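Local coordinates for L-ribulose 3-epimerase (Mesorhizobium loti, PDB 3VYL) that catalyses the manganese-dependent epimerisation of ketoses at C3, interconverting L-ribulose and L-xylulose and accepting D-psicose and D-tagatose less efficiently, at the interface of chains A and B. Numbering follows the deposited sequence. Chains: chain A/B, L-ribulose 3-epimerase.

The interface of chains A and B. Residues chain A 151, 159, 184-191; chain B 210-211, 217-219, 260.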
loop_
_atom_site.group_PDB
_atom_site.type_symbol
_atom_site.label_atom_id
_atom_site.label_comp_id
_atom_site.label_asym_id
_atom_site.label_seq_id
_atom_site.Cartn_x
_atom_site.Cartn_y
_atom_site.Cartn_z
ATOM N N ARG A 151 -13.224 -19.623 1.773
ATOM C CA ARG A 151 -14.314 -20.394 1.178
ATOM C C ARG A 151 -13.990 -21.852 0.854
ATOM O O ARG A 151 -14.865 -22.703 0.956
ATOM C CB ARG A 151 -14.796 -19.701 -0.083
ATOM C CG ARG A 151 -13.705 -19.444 -1.102
ATOM C CD ARG A 151 -14.127 -18.360 -2.060
ATOM N NE ARG A 151 -14.329 -17.077 -1.384
ATOM C CZ ARG A 151 -14.718 -15.969 -2.003
ATOM N NH1 ARG A 151 -14.956 -15.982 -3.319
ATOM N NH2 ARG A 151 -14.869 -14.848 -1.312
ATOM N N THR A 159 -15.732 -15.154 7.429
ATOM C CA THR A 159 -15.591 -13.724 7.686
ATOM C C THR A 159 -15.600 -13.415 9.188
ATOM O O THR A 159 -16.319 -14.068 9.954
ATOM C CB THR A 159 -16.671 -12.974 6.878
ATOM O OG1 THR A 159 -16.056 -12.348 5.737
ATOM C CG2 THR A 159 -17.415 -11.934 7.690
ATOM N N MET A 184 -7.847 -14.143 5.843
ATOM C CA MET A 184 -8.445 -12.813 5.882
ATOM C C MET A 184 -8.240 -12.071 4.573
ATOM O O MET A 184 -9.162 -11.421 4.071
ATOM C CB MET A 184 -7.880 -11.991 7.048
ATOM C CG MET A 184 -8.478 -12.350 8.403
ATOM S SD MET A 184 -8.121 -11.148 9.705
ATOM C CE MET A 184 -6.398 -11.508 10.025
ATOM N N ASN A 185 -7.031 -12.182 4.020
ATOM C CA ASN A 185 -6.700 -11.471 2.793
ATOM C C ASN A 185 -7.558 -11.926 1.612
ATOM O O ASN A 185 -7.772 -11.165 0.675
ATOM C CB ASN A 185 -5.216 -11.592 2.473
ATOM C CG ASN A 185 -4.693 -10.402 1.691
ATOM O OD1 ASN A 185 -4.661 -9.282 2.208
ATOM N ND2 ASN A 185 -4.270 -10.632 0.443
ATOM N N ILE A 186 -8.068 -13.154 1.667
ATOM C CA ILE A 186 -8.945 -13.647 0.622
ATOM C C ILE A 186 -10.398 -13.221 0.867
ATOM O O ILE A 186 -11.119 -12.867 -0.073
ATOM C CB ILE A 186 -8.865 -15.184 0.474
ATOM C CG1 ILE A 186 -7.462 -15.625 0.052
ATOM C CG2 ILE A 186 -9.894 -15.689 -0.532
ATOM C CD1 ILE A 186 -7.311 -17.124 -0.074
ATOM N N GLU A 187 -10.824 -13.238 2.127
ATOM C CA GLU A 187 -12.239 -13.067 2.449
ATOM C C GLU A 187 -12.653 -11.674 2.937
ATOM O O GLU A 187 -13.713 -11.182 2.567
ATOM C CB GLU A 187 -12.687 -14.138 3.447
ATOM C CG GLU A 187 -12.488 -15.571 2.968
ATOM C CD GLU A 187 -13.381 -15.956 1.800
ATOM O OE1 GLU A 187 -14.378 -15.258 1.540
ATOM O OE2 GLU A 187 -13.089 -16.976 1.137
ATOM N N GLU A 188 -11.832 -11.040 3.759
ATOM C CA GLU A 188 -12.209 -9.755 4.351
ATOM C C GLU A 188 -12.188 -8.586 3.344
ATOM O O GLU A 188 -11.478 -8.616 2.329
ATOM C CB GLU A 188 -11.354 -9.430 5.585
ATOM C CG GLU A 188 -11.242 -10.537 6.628
ATOM C CD GLU A 188 -12.492 -10.740 7.482
ATOM O OE1 GLU A 188 -13.436 -9.917 7.402
ATOM O OE2 GLU A 188 -12.525 -11.735 8.252
ATOM N N ALA A 189 -13.005 -7.571 3.624
ATOM C CA ALA A 189 -13.088 -6.369 2.800
ATOM C C ALA A 189 -11.805 -5.599 3.006
ATOM O O ALA A 189 -11.251 -5.029 2.069
ATOM C CB ALA A 189 -14.287 -5.518 3.209
ATOM N N ASP A 190 -11.350 -5.585 4.254
ATOM C CA ASP A 190 -10.099 -4.962 4.610
ATOM C C ASP A 190 -9.593 -5.662 5.852
ATOM O O ASP A 190 -10.308 -5.745 6.858
ATOM C CB ASP A 190 -10.294 -3.471 4.864
ATOM C CG ASP A 190 -8.981 -2.737 5.046
ATOM O OD1 ASP A 190 -8.373 -2.306 4.032
ATOM O OD2 ASP A 190 -8.557 -2.589 6.211
ATOM N N VAL A 191 -8.370 -6.182 5.782
ATOM C CA VAL A 191 -7.815 -6.929 6.912
ATOM C C VAL A 191 -7.816 -6.095 8.202
ATOM O O VAL A 191 -8.316 -6.558 9.220
ATOM C CB VAL A 191 -6.414 -7.520 6.623
ATOM C CG1 VAL A 191 -6.029 -8.505 7.717
ATOM C CG2 VAL A 191 -6.406 -8.232 5.277
ATOM N N SER B 210 -9.995 -9.364 -4.462
ATOM C CA SER B 210 -9.564 -10.453 -3.569
ATOM C C SER B 210 -10.671 -11.419 -3.150
ATOM O O SER B 210 -10.429 -12.615 -2.988
ATOM C CB SER B 210 -8.882 -9.884 -2.307
ATOM O OG SER B 210 -9.756 -9.027 -1.582
ATOM N N HIS B 211 -11.879 -10.900 -2.972
ATOM C CA HIS B 211 -13.025 -11.723 -2.575
ATOM C C HIS B 211 -14.011 -11.937 -3.697
ATOM O O HIS B 211 -14.997 -12.658 -3.532
ATOM C CB HIS B 211 -13.734 -11.110 -1.366
ATOM C CG HIS B 211 -14.027 -9.644 -1.518
ATOM N ND1 HIS B 211 -14.469 -9.113 -2.668
ATOM C CD2 HIS B 211 -13.926 -8.593 -0.610
ATOM C CE1 HIS B 211 -14.640 -7.789 -2.511
ATOM N NE2 HIS B 211 -14.304 -7.470 -1.249
ATOM N N THR B 217 -13.155 -2.844 -2.998
ATOM C CA THR B 217 -13.723 -3.114 -1.674
ATOM C C THR B 217 -12.995 -4.289 -0.995
ATOM O O THR B 217 -13.474 -4.840 0.010
ATOM C CB THR B 217 -15.243 -3.394 -1.742
ATOM O OG1 THR B 217 -15.501 -4.587 -2.494
ATOM C CG2 THR B 217 -15.989 -2.222 -2.390
ATOM N N GLY B 218 -11.838 -4.662 -1.553
ATOM C CA GLY B 218 -11.071 -5.800 -1.076
ATOM C C GLY B 218 -9.634 -5.420 -0.795
ATOM O O GLY B 218 -9.340 -4.268 -0.492
ATOM N N ASN B 219 -8.732 -6.383 -0.930
ATOM C CA ASN B 219 -7.354 -6.201 -0.507
ATOM C C ASN B 219 -6.348 -6.046 -1.635
ATOM O O ASN B 219 -5.145 -5.901 -1.371
ATOM C CB ASN B 219 -6.926 -7.360 0.410
ATOM C CG ASN B 219 -7.688 -7.372 1.718
ATOM O OD1 ASN B 219 -7.654 -6.391 2.478
ATOM N ND2 ASN B 219 -8.400 -8.472 1.985
ATOM N N ARG B 260 -21.420 -17.021 -0.159
ATOM C CA ARG B 260 -22.016 -15.759 0.254
ATOM C C ARG B 260 -22.027 -14.861 -0.963
ATOM O O ARG B 260 -21.149 -14.948 -1.820
ATOM C CB ARG B 260 -21.206 -15.125 1.407
ATOM C CG ARG B 260 -19.717 -15.024 1.123
ATOM C CD ARG B 260 -18.855 -14.917 2.366
ATOM N NE ARG B 260 -18.624 -13.517 2.683
ATOM C CZ ARG B 260 -17.492 -12.855 2.488
ATOM N NH1 ARG B 260 -17.449 -11.570 2.810
ATOM N NH2 ARG B 260 -16.423 -13.450 1.983
HETATM O O HOH W 1 -16.041 -9.573 2.780
HETATM O O HOH W 2 -3.306 -8.142 -0.885
HETATM O O HOH W 3 -11.045 -10.143 0.242
#
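In this TIM-barrel epimerase of the xylose isomerase-like family, part of a two-fold symmetric interface in the deposited tetramer forms where the C-terminal end of helix 181-187 and the loop after it in chain A meet loops of chain B; this pairing may or may not be the biological one. B:Asn219 lies across the helix end, its CG anti to the carbonyl carbon (chi1 -66°), with its amide nearly parallel to that of A:Asn185. B:Asn219 ND2 donates to the main-chain O of A:Asn185 (3.1 Å), approaching from above the carbonyl plane, while OD1 of B:Asn219 takes a weak bond from A:Val191 N, the first residue of helix 191-197. The A:Val191 side chain crosses that of B:Asn219 at about a right angle, with CG2 against its amide.

At the other flank, B:Arg260 bends at chi3 and brings NH2 to the carboxylate OE1 of A:Glu187 in a salt bridge of 2.8 Å; the oxygen lies at the guanidinium edge, but the two planes are steeply inclined. The hydroxyl OG1 of A:Thr159 sits over one guanidinium face, toward its rim.

A:Glu187 is itself held within chain A by A:Arg151, side-on: NE reaches the syn lone pair of OE2 and NH2 bonds OE1 at 2.9 Å, while the backbone N of A:Arg151 adds a second donor to OE2. NH2 also crosses to the main-chain O of B:His211 (3.1 Å), in the carbonyl plane on a lone pair. An alanine in place of A:Arg151 would probably leave the A:Glu187 carboxylate less firmly oriented toward B:Arg260 and would lose the bond to B:His211.

Within chain B, the NE2 of B:His211 donates to B:Thr217 O (3.0 Å), and B:Ser210 OG accepts from B:Asn219 N at 2.9 Å, which probably helps to position B:Asn219. Across the interface, water 3 links that hydroxyl to the carbonyl oxygens of A:Ile186 and A:Glu188, and water 2 joins A:Asn185 ND2 to B:Asn219 O.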